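Local coordinates for protein L-methionine gamma-lyase (Fusobacterium nucleatum subsp. nucleatum, PDB 6LXU) that belongs to the Cys/Met metabolism family of pyridoxal-phosphate-dependent enzymes and holds its cofactor covalently, at residues Lys272-Ile277 / Phe311-Ser316. Sequence-based numbering, arbitrary orientation.
Sequences KNARTI and FGAMIS
Ala274 presses its methyl group against the backbone of Gly312 and Ala313, where the chain enters strand 314-319. Ala274 CB lies 3.5 Å from Gly312 O and 3.6 Å from Ala313 CA, and the two methyls, Ala274 CB and Ala313 CB, meet at 4.1 Å. With nothing larger than a methyl between them, helix and chain come close: the CA atoms of Ala274 and Ala313 are 5.1 Å apart. Gly312 O, touched by this methyl, accepts a hydrogen bond from Tyr292 OH. At the phi of 96° and psi of 175° found at Gly312, a side chain would collide with Phe311 O, so the backbone shape itself suits glycine.

Ile315, two residues beyond Ala313, reaches the next part of the helix with the tip of its side chain. CG1 stands anti to the carbonyl carbon (chi1 -52°) and the chain runs on extended to CD1. Ile315 CD1 sits 3.7 Å from Ala274 O, a van der Waals contact, and 3.8 Å from Ile277 CG2. Ile277, nearly one helical turn beyond Ala274, thus meets the tip with its short branch, and the two isoleucine side chains cross at a slant.

The contact belongs to the smaller, C-terminal domain of a fold-type I PLP-dependent enzyme: helix 263-282 packs on a mostly antiparallel sheet in which strand 314-319 runs antiparallel to both its neighbours, 287-291 and 374-378. Val278 and Leu281 of the same helix also touch Ile315, while Leu377 of strand 374-378 and Ile387 of helix 384-396 pack on Ile277, extending the apolar layer. Beside the contact, exposed Arg275 forms a salt bridge through NH2 with Asp310 OD2, just before Phe311.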
loop_
_atom_site.group_PDB
_atom_site.type_symbol
_atom_site.label_atom_id
_atom_site.label_comp_id
_atom_site.label_asym_id
_atom_site.label_seq_id
_atom_site.Cartn_x
_atom_site.Cartn_y
_atom_site.Cartn_z
ATOM N N LYS A 272 -16.732 -22.075 -15.320
ATOM C CA LYS A 272 -16.339 -23.013 -16.387
ATOM C C LYS A 272 -15.513 -24.150 -15.790
ATOM O O LYS A 272 -15.770 -25.342 -16.035
ATOM C CB LYS A 272 -15.537 -22.270 -17.467
ATOM C CG LYS A 272 -15.085 -23.093 -18.676
ATOM C CD LYS A 272 -14.068 -22.328 -19.522
ATOM C CE LYS A 272 -13.663 -23.070 -20.786
ATOM N NZ LYS A 272 -14.833 -23.357 -21.660
ATOM N N ASN A 273 -14.504 -23.790 -15.007
ATOM C CA ASN A 273 -13.696 -24.787 -14.326
ATOM C C ASN A 273 -14.556 -25.657 -13.428
ATOM O O ASN A 273 -14.421 -26.884 -13.434
ATOM C CB ASN A 273 -12.619 -24.128 -13.448
ATOM C CG ASN A 273 -11.409 -23.637 -14.220
ATOM O OD1 ASN A 273 -11.270 -23.863 -15.416
ATOM N ND2 ASN A 273 -10.501 -22.959 -13.501
ATOM N N ALA A 274 -15.422 -25.032 -12.642
ATOM C CA ALA A 274 -16.201 -25.786 -11.668
ATOM C C ALA A 274 -17.122 -26.802 -12.323
ATOM O O ALA A 274 -17.216 -27.933 -11.848
ATOM C CB ALA A 274 -17.000 -24.854 -10.779
ATOM N N ARG A 275 -17.802 -26.421 -13.398
ATOM C CA ARG A 275 -18.724 -27.359 -14.049
ATOM C C ARG A 275 -17.977 -28.597 -14.552
ATOM O O ARG A 275 -18.472 -29.733 -14.419
ATOM C CB ARG A 275 -19.538 -26.661 -15.155
ATOM C CG ARG A 275 -20.652 -25.808 -14.553
ATOM C CD ARG A 275 -21.566 -25.084 -15.529
ATOM N NE ARG A 275 -21.120 -23.712 -15.780
ATOM C CZ ARG A 275 -20.337 -23.325 -16.789
ATOM N NH1 ARG A 275 -19.891 -24.213 -17.679
ATOM N NH2 ARG A 275 -19.997 -22.046 -16.915
ATOM N N THR A 276 -16.777 -28.410 -15.092
ATOM C CA THR A 276 -15.964 -29.515 -15.552
ATOM C C THR A 276 -15.514 -30.404 -14.396
ATOM O O THR A 276 -15.523 -31.642 -14.499
ATOM C CB THR A 276 -14.761 -28.958 -16.337
ATOM O OG1 THR A 276 -15.259 -28.232 -17.461
ATOM C CG2 THR A 276 -13.853 -30.049 -16.816
ATOM N N ILE A 277 -15.148 -29.790 -13.281
ATOM C CA ILE A 277 -14.747 -30.546 -12.101
ATOM C C ILE A 277 -15.937 -31.301 -11.498
ATOM O O ILE A 277 -15.765 -32.437 -11.042
ATOM C CB ILE A 277 -14.047 -29.624 -11.076
ATOM C CG1 ILE A 277 -12.724 -29.126 -11.670
ATOM C CG2 ILE A 277 -13.796 -30.326 -9.751
ATOM C CD1 ILE A 277 -12.180 -27.902 -10.973
ATOM N N PHE A 311 -24.253 -21.744 -11.989
ATOM C CA PHE A 311 -24.485 -22.547 -10.793
ATOM C C PHE A 311 -23.359 -22.506 -9.768
ATOM O O PHE A 311 -23.416 -23.213 -8.770
ATOM C CB PHE A 311 -24.782 -23.995 -11.192
ATOM C CG PHE A 311 -26.071 -24.155 -11.961
ATOM C CD1 PHE A 311 -27.295 -24.028 -11.326
ATOM C CD2 PHE A 311 -26.055 -24.484 -13.314
ATOM C CE1 PHE A 311 -28.487 -24.211 -12.026
ATOM C CE2 PHE A 311 -27.244 -24.666 -14.019
ATOM C CZ PHE A 311 -28.456 -24.526 -13.374
ATOM N N GLY A 312 -22.372 -21.648 -9.999
ATOM C CA GLY A 312 -21.352 -21.336 -9.020
ATOM C C GLY A 312 -20.071 -22.107 -9.146
ATOM O O GLY A 312 -19.919 -22.997 -9.985
ATOM N N ALA A 313 -19.120 -21.728 -8.301
ATOM C CA ALA A 313 -17.805 -22.337 -8.320
ATOM C C ALA A 313 -17.432 -22.983 -6.997
ATOM O O ALA A 313 -16.275 -23.354 -6.789
ATOM C CB ALA A 313 -16.784 -21.314 -8.764
ATOM N N MET A 314 -18.423 -23.146 -6.114
ATOM C CA MET A 314 -18.274 -23.961 -4.914
ATOM C C MET A 314 -18.797 -25.354 -5.208
ATOM O O MET A 314 -19.834 -25.514 -5.882
ATOM C CB MET A 314 -19.049 -23.359 -3.756
ATOM C CG MET A 314 -18.505 -22.009 -3.314
ATOM S SD MET A 314 -16.779 -22.003 -2.799
ATOM C CE MET A 314 -16.764 -23.183 -1.453
ATOM N N ILE A 315 -18.084 -26.359 -4.721
ATOM C CA ILE A 315 -18.510 -27.765 -4.859
ATOM C C ILE A 315 -18.246 -28.418 -3.526
ATOM O O ILE A 315 -17.137 -28.279 -2.990
ATOM C CB ILE A 315 -17.699 -28.533 -5.917
ATOM C CG1 ILE A 315 -17.671 -27.804 -7.267
ATOM C CG2 ILE A 315 -18.273 -29.944 -6.070
ATOM C CD1 ILE A 315 -16.648 -28.355 -8.232
ATOM N N SER A 316 -19.208 -29.156 -2.983
ATOM C CA SER A 316 -18.876 -30.067 -1.890
ATOM C C SER A 316 -19.118 -31.488 -2.351
ATOM O O SER A 316 -19.890 -31.739 -3.275
ATOM C CB SER A 316 -19.655 -29.771 -0.627
ATOM O OG SER A 316 -19.312 -28.489 -0.149
#